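Local coordinates for protein short chain dehydrogenase (Salmonella typhi, PDB 3G1T) that probably catalyses NAD(P)-dependent oxidation or reduction, as expected of a short chain dehydrogenase with a Rossmann fold, at residues P7-Q13 with Y34-A39; I223-W229 with F243-P247. One frame throughout, in Å; residues are numbered along the deposited sequence.

Interaction 1: residues P7-Q13 with Y34-A39; sequences PKQDLLQ and YARYGA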
loop_
_atom_site.group_PDB
_atom_site.type_symbol
_atom_site.label_atom_id
_atom_site.label_comp_id
_atom_site.label_asym_id
_atom_site.label_seq_id
_atom_site.Cartn_x
_atom_site.Cartn_y
_atom_site.Cartn_z
ATOM N N PRO A 7 14.445 14.358 -27.593
ATOM C CA PRO A 7 15.295 13.294 -28.131
ATOM C C PRO A 7 15.099 13.113 -29.627
ATOM O O PRO A 7 14.066 13.528 -30.201
ATOM C CB PRO A 7 14.754 12.058 -27.439
ATOM C CG PRO A 7 13.352 12.313 -27.190
ATOM C CD PRO A 7 13.284 13.794 -26.874
ATOM N N LYS A 8 16.085 12.504 -30.250
ATOM C CA LYS A 8 15.960 12.004 -31.613
ATOM C C LYS A 8 14.755 11.052 -31.837
ATOM O O LYS A 8 14.312 10.329 -30.927
ATOM C CB LYS A 8 17.284 11.299 -31.973
ATOM C CG LYS A 8 18.452 12.302 -32.066
ATOM C CD LYS A 8 19.507 11.751 -32.961
ATOM C CE LYS A 8 20.846 11.917 -32.382
ATOM N NZ LYS A 8 21.208 13.296 -32.494
ATOM N N GLN A 9 14.270 11.046 -33.079
ATOM C CA GLN A 9 13.077 10.337 -33.450
ATOM C C GLN A 9 13.246 8.853 -33.369
ATOM O O GLN A 9 12.256 8.145 -33.336
ATOM C CB GLN A 9 12.596 10.825 -34.887
ATOM C CG GLN A 9 11.098 10.612 -35.118
ATOM C CD GLN A 9 10.230 11.398 -34.180
ATOM O OE1 GLN A 9 10.446 12.577 -33.982
ATOM N NE2 GLN A 9 9.253 10.724 -33.552
ATOM N N ASP A 10 14.509 8.371 -33.293
ATOM C CA ASP A 10 14.752 6.952 -33.179
ATOM C C ASP A 10 15.281 6.578 -31.803
ATOM O O ASP A 10 15.863 5.494 -31.619
ATOM C CB ASP A 10 15.678 6.443 -34.295
ATOM C CG ASP A 10 17.002 7.097 -34.302
ATOM O OD1 ASP A 10 17.187 8.095 -33.588
ATOM O OD2 ASP A 10 17.864 6.567 -35.023
ATOM N N LEU A 11 14.991 7.423 -30.799
ATOM C CA LEU A 11 15.315 7.018 -29.386
ATOM C C LEU A 11 14.981 5.570 -29.033
ATOM O O LEU A 11 15.826 4.897 -28.387
ATOM C CB LEU A 11 14.601 7.955 -28.404
ATOM C CG LEU A 11 14.904 7.809 -26.890
ATOM C CD1 LEU A 11 16.345 8.321 -26.598
ATOM C CD2 LEU A 11 13.855 8.488 -26.061
ATOM N N LEU A 12 13.763 5.105 -29.394
ATOM C CA LEU A 12 13.277 3.789 -28.924
ATOM C C LEU A 12 13.344 2.702 -30.025
ATOM O O LEU A 12 12.747 1.635 -29.932
ATOM C CB LEU A 12 11.836 3.996 -28.350
ATOM C CG LEU A 12 11.825 4.951 -27.143
ATOM C CD1 LEU A 12 10.285 4.961 -26.642
ATOM C CD2 LEU A 12 12.842 4.561 -25.989
ATOM N N GLN A 13 14.125 2.979 -31.072
ATOM C CA GLN A 13 14.098 2.102 -32.242
ATOM C C GLN A 13 14.402 0.681 -31.845
ATOM O O GLN A 13 15.441 0.377 -31.182
ATOM C CB GLN A 13 15.131 2.582 -33.272
ATOM C CG GLN A 13 15.019 1.819 -34.590
ATOM C CD GLN A 13 13.641 1.996 -35.284
ATOM O OE1 GLN A 13 13.092 3.130 -35.464
ATOM N NE2 GLN A 13 13.076 0.879 -35.656
ATOM N N TYR A 34 5.377 6.103 -28.048
ATOM C CA TYR A 34 6.497 5.085 -28.135
ATOM C C TYR A 34 6.681 4.495 -29.541
ATOM O O TYR A 34 7.818 4.414 -30.018
ATOM C CB TYR A 34 6.335 3.989 -27.083
ATOM C CG TYR A 34 6.434 4.421 -25.653
ATOM C CD1 TYR A 34 7.095 5.601 -25.290
ATOM C CD2 TYR A 34 5.894 3.608 -24.658
ATOM C CE1 TYR A 34 7.190 5.990 -23.930
ATOM C CE2 TYR A 34 5.981 3.946 -23.302
ATOM C CZ TYR A 34 6.636 5.100 -22.936
ATOM O OH TYR A 34 6.765 5.364 -21.582
ATOM N N ALA A 35 5.571 4.143 -30.217
ATOM C CA ALA A 35 5.619 3.685 -31.632
ATOM C C ALA A 35 6.226 4.775 -32.550
ATOM O O ALA A 35 7.071 4.480 -33.424
ATOM C CB ALA A 35 4.249 3.227 -32.071
ATOM N N ARG A 36 5.840 6.037 -32.349
ATOM C CA ARG A 36 6.407 7.134 -33.136
ATOM C C ARG A 36 7.908 7.380 -32.954
ATOM O O ARG A 36 8.584 7.862 -33.906
ATOM C CB ARG A 36 5.623 8.410 -32.881
ATOM C CG ARG A 36 4.202 8.397 -33.488
ATOM C CD ARG A 36 3.294 9.489 -32.846
ATOM N NE ARG A 36 1.916 9.398 -33.375
ATOM C CZ ARG A 36 0.821 9.857 -32.751
ATOM N NH1 ARG A 36 0.928 10.405 -31.555
ATOM N NH2 ARG A 36 -0.390 9.714 -33.312
ATOM N N TYR A 37 8.446 7.005 -31.784
ATOM C CA TYR A 37 9.903 7.039 -31.558
ATOM C C TYR A 37 10.542 5.683 -31.828
ATOM O O TYR A 37 11.608 5.437 -31.298
ATOM C CB TYR A 37 10.271 7.550 -30.135
ATOM C CG TYR A 37 10.125 9.065 -30.063
ATOM C CD1 TYR A 37 11.228 9.893 -30.175
ATOM C CD2 TYR A 37 8.850 9.651 -29.995
ATOM C CE1 TYR A 37 11.108 11.313 -30.158
ATOM C CE2 TYR A 37 8.689 11.058 -29.978
ATOM C CZ TYR A 37 9.826 11.879 -30.069
ATOM O OH TYR A 37 9.679 13.270 -30.036
ATOM N N GLY A 38 9.944 4.824 -32.644
ATOM C CA GLY A 38 10.603 3.559 -33.135
ATOM C C GLY A 38 10.405 2.311 -32.333
ATOM O O GLY A 38 10.801 1.210 -32.788
ATOM N N ALA A 39 9.646 2.411 -31.216
ATOM C CA ALA A 39 9.332 1.182 -30.420
ATOM C C ALA A 39 8.506 0.130 -31.077
ATOM O O ALA A 39 7.659 0.442 -31.924
ATOM C CB ALA A 39 8.687 1.541 -29.080
HETATM O O HOH W 1 11.664 14.810 -29.582
#
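The loop 7-13 lies against the C-terminal end of helix 25-36. G38, with a phi of 91°, is the C-prime residue of a Schellman motif. G38 N donates to A35 O at 3.0 Å, and A39 N donates to Y34 O at 3.0 Å. Two carbonyls here, R36 O and Y37 O, accept from the loop. The amide of L12 donates to Y37 O, with N to O at 2.9 Å. The side-chain atom NE2 of Q9 donates to R36 O at 3.0 Å, nearly straight at 170°, and also sits over one face of the Y37 ring. The loop itself is folded by two type I turns, in which L11 N donates to K8 O and Q13 N to D10 O. The water O lies 2.8 Å from P7 O, to which it donates, and 2.6 Å from Y37 OH. Y34 OH is hydrogen-bonded to Y227 O, and the guanidinium of R36 forms a salt bridge with E61. Apolar contact comes mainly from L12, whose CD1 is 3.5 Å from Y34 CD1 and whose CB is 4.1 Å from A39 CB. The loop before the first Rossmann strand, 16-19, thus supplies two donors beside a turn that the first helix closes for itself.

Interaction 2: residues I223-W229 with F243-P247; sequences IMPLYLW and FDAQP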
loop_
_atom_site.group_PDB
_atom_site.type_symbol
_atom_site.label_atom_id
_atom_site.label_comp_id
_atom_site.label_asym_id
_atom_site.label_seq_id
_atom_site.Cartn_x
_atom_site.Cartn_y
_atom_site.Cartn_z
ATOM N N ILE A 223 2.498 15.805 -21.595
ATOM C CA ILE A 223 3.340 15.235 -20.547
ATOM C C ILE A 223 4.258 14.114 -21.023
ATOM O O ILE A 223 4.957 13.498 -20.213
ATOM C CB ILE A 223 2.498 14.825 -19.274
ATOM C CG1 ILE A 223 1.494 13.675 -19.561
ATOM C CG2 ILE A 223 1.846 16.091 -18.667
ATOM C CD1 ILE A 223 0.959 12.999 -18.285
ATOM N N MET A 224 4.265 13.865 -22.333
ATOM C CA MET A 224 5.058 12.708 -22.870
ATOM C C MET A 224 6.583 12.749 -22.687
ATOM O O MET A 224 7.167 11.659 -22.611
ATOM C CB MET A 224 4.714 12.447 -24.345
ATOM C CG MET A 224 3.352 11.663 -24.507
ATOM S SD MET A 224 3.151 9.966 -23.850
ATOM C CE MET A 224 2.223 10.254 -22.333
ATOM N N PRO A 225 7.221 13.938 -22.591
ATOM C CA PRO A 225 8.714 13.927 -22.543
ATOM C C PRO A 225 9.243 13.019 -21.419
ATOM O O PRO A 225 10.195 12.249 -21.643
ATOM C CB PRO A 225 9.090 15.399 -22.314
ATOM C CG PRO A 225 7.980 16.153 -23.066
ATOM C CD PRO A 225 6.686 15.306 -22.862
ATOM N N LEU A 226 8.614 13.066 -20.247
ATOM C CA LEU A 226 9.060 12.224 -19.185
ATOM C C LEU A 226 8.874 10.741 -19.486
ATOM O O LEU A 226 9.781 9.960 -19.157
ATOM C CB LEU A 226 8.349 12.639 -17.857
ATOM C CG LEU A 226 8.709 11.786 -16.653
ATOM C CD1 LEU A 226 10.173 12.103 -16.272
ATOM C CD2 LEU A 226 7.819 12.154 -15.429
ATOM N N TYR A 227 7.721 10.349 -20.067
ATOM C CA TYR A 227 7.452 8.995 -20.498
ATOM C C TYR A 227 8.431 8.435 -21.485
ATOM O O TYR A 227 8.805 7.270 -21.357
ATOM C CB TYR A 227 6.008 8.909 -21.069
ATOM C CG TYR A 227 4.955 8.966 -19.951
ATOM C CD1 TYR A 227 4.320 7.810 -19.540
ATOM C CD2 TYR A 227 4.612 10.201 -19.310
ATOM C CE1 TYR A 227 3.372 7.799 -18.515
ATOM C CE2 TYR A 227 3.597 10.202 -18.293
ATOM C CZ TYR A 227 3.014 9.011 -17.929
ATOM O OH TYR A 227 2.067 8.940 -16.962
ATOM N N LEU A 228 8.843 9.273 -22.444
ATOM C CA LEU A 228 9.904 8.947 -23.396
ATOM C C LEU A 228 11.263 8.838 -22.670
ATOM O O LEU A 228 11.990 7.827 -22.899
ATOM C CB LEU A 228 10.067 10.098 -24.450
ATOM C CG LEU A 228 9.022 9.901 -25.526
ATOM C CD1 LEU A 228 8.838 11.272 -26.293
ATOM C CD2 LEU A 228 9.391 8.634 -26.455
ATOM N N TRP A 229 11.587 9.822 -21.813
ATOM C CA TRP A 229 12.915 9.828 -21.129
ATOM C C TRP A 229 13.132 8.543 -20.314
ATOM O O TRP A 229 14.195 7.902 -20.409
ATOM C CB TRP A 229 12.965 11.045 -20.233
ATOM C CG TRP A 229 14.286 11.151 -19.524
ATOM C CD1 TRP A 229 15.498 11.546 -20.071
ATOM C CD2 TRP A 229 14.518 10.891 -18.155
ATOM N NE1 TRP A 229 16.482 11.538 -19.084
ATOM C CE2 TRP A 229 15.913 11.109 -17.910
ATOM C CE3 TRP A 229 13.686 10.490 -17.101
ATOM C CZ2 TRP A 229 16.478 10.981 -16.631
ATOM C CZ3 TRP A 229 14.245 10.319 -15.839
ATOM C CH2 TRP A 229 15.646 10.557 -15.623
ATOM N N PHE A 243 9.069 10.403 -10.243
ATOM C CA PHE A 243 9.174 11.633 -11.020
ATOM C C PHE A 243 7.840 12.291 -11.244
ATOM O O PHE A 243 6.844 11.618 -11.550
ATOM C CB PHE A 243 9.777 11.382 -12.397
ATOM C CG PHE A 243 11.209 10.786 -12.341
ATOM C CD1 PHE A 243 12.316 11.646 -12.233
ATOM C CD2 PHE A 243 11.395 9.397 -12.384
ATOM C CE1 PHE A 243 13.661 11.098 -12.224
ATOM C CE2 PHE A 243 12.722 8.833 -12.289
ATOM C CZ PHE A 243 13.814 9.668 -12.254
ATOM N N ASP A 244 7.827 13.617 -11.126
ATOM C CA ASP A 244 6.625 14.397 -11.496
ATOM C C ASP A 244 6.687 14.904 -12.936
ATOM O O ASP A 244 7.651 15.565 -13.328
ATOM C CB ASP A 244 6.456 15.613 -10.614
ATOM C CG ASP A 244 5.980 15.271 -9.201
ATOM O OD1 ASP A 244 5.914 16.213 -8.372
ATOM O OD2 ASP A 244 5.652 14.121 -8.905
ATOM N N ALA A 245 5.726 14.481 -13.723
ATOM C CA ALA A 245 5.542 15.031 -15.097
ATOM C C ALA A 245 5.336 16.562 -15.118
ATOM O O ALA A 245 5.733 17.236 -16.094
ATOM C CB ALA A 245 4.408 14.301 -15.795
ATOM N N GLN A 246 4.719 17.096 -14.075
ATOM C CA GLN A 246 4.456 18.504 -13.990
ATOM C C GLN A 246 4.845 19.015 -12.590
ATOM O O GLN A 246 4.005 19.053 -11.681
ATOM C CB GLN A 246 2.955 18.762 -14.254
ATOM C CG GLN A 246 2.340 18.068 -15.513
ATOM C CD GLN A 246 0.846 18.274 -15.557
ATOM O OE1 GLN A 246 0.091 17.331 -15.409
ATOM N NE2 GLN A 246 0.419 19.524 -15.657
ATOM N N PRO A 247 6.120 19.403 -12.388
ATOM C CA PRO A 247 6.561 19.784 -11.028
ATOM C C PRO A 247 6.208 21.230 -10.624
ATOM O O PRO A 247 6.143 21.546 -9.417
ATOM C CB PRO A 247 8.096 19.577 -11.077
ATOM C CG PRO A 247 8.396 19.052 -12.509
ATOM C CD PRO A 247 7.233 19.427 -13.353
#
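No hydrogen bond joins these two segments; side-chain shape does the work. The backbone of I223 places its CB 4.0 Å from A245 CB. Its p chi1 sets CG2 3.8 Å from Q246 CG. Three residues on, L226 is in the t,p rotamer. Its CD2 methyl lies 3.7 Å from F243 CB, 3.6 Å from A245 N and 4.0 Å from A245 CB, so one methyl touches both F243 and A245. W229 has a t chi1, and the six-membered part of its indole extends to F243. F243 is in the m rotamer and offers a face to it. The pair is T-shaped: the edge of W229 points at the F243 face, with ring centroids 5.3 Å apart and planes at 79°. W229 CZ3 and F243 CZ are the closest atoms of the pair, at 3.7 Å.

The partners are helix 224-231 and strand 242-244, the outermost strand within this chain of the parallel Rossmann sheet. Its order, 3-2-1-4-5-6-7, is that of short chain dehydrogenases. The helix packs on one side of the sheet near that edge, and L226 also touches I195 of strand 190-196. Strand alternation sorts F243 and D244: F243 directs CB toward the helix segment, D244 away from it. A245, just past the strand, also directs CB toward the helix segment. The D244 carboxylate forms a salt bridge with R158 and a hydrogen bond with N196. I223, just ahead of the helix, L226 and W229 are spaced by three residues, and all three direct CB toward the strand segment.

Overall arrangement
Helix 224-231 links the two contacts. It packs on the edge strand in interaction 2, and its L228 also touches L11, L12 and Y37 of interaction 1. Y34 OH of interaction 1 lies 2.8 Å from Y227 O of interaction 2. The centres are about 16 Å apart. Both are surface contacts, but the centre of interaction 1 lies farther from the chain centre, about 18 Å against 13 Å. Their chemistry differs. Interaction 1 joins a loop to a helix end, where backbone carbonyls need donors, so it is partly polar and includes a water. Interaction 2 joins the flank of a helix to a sheet edge and relies on apolar and aromatic side chains.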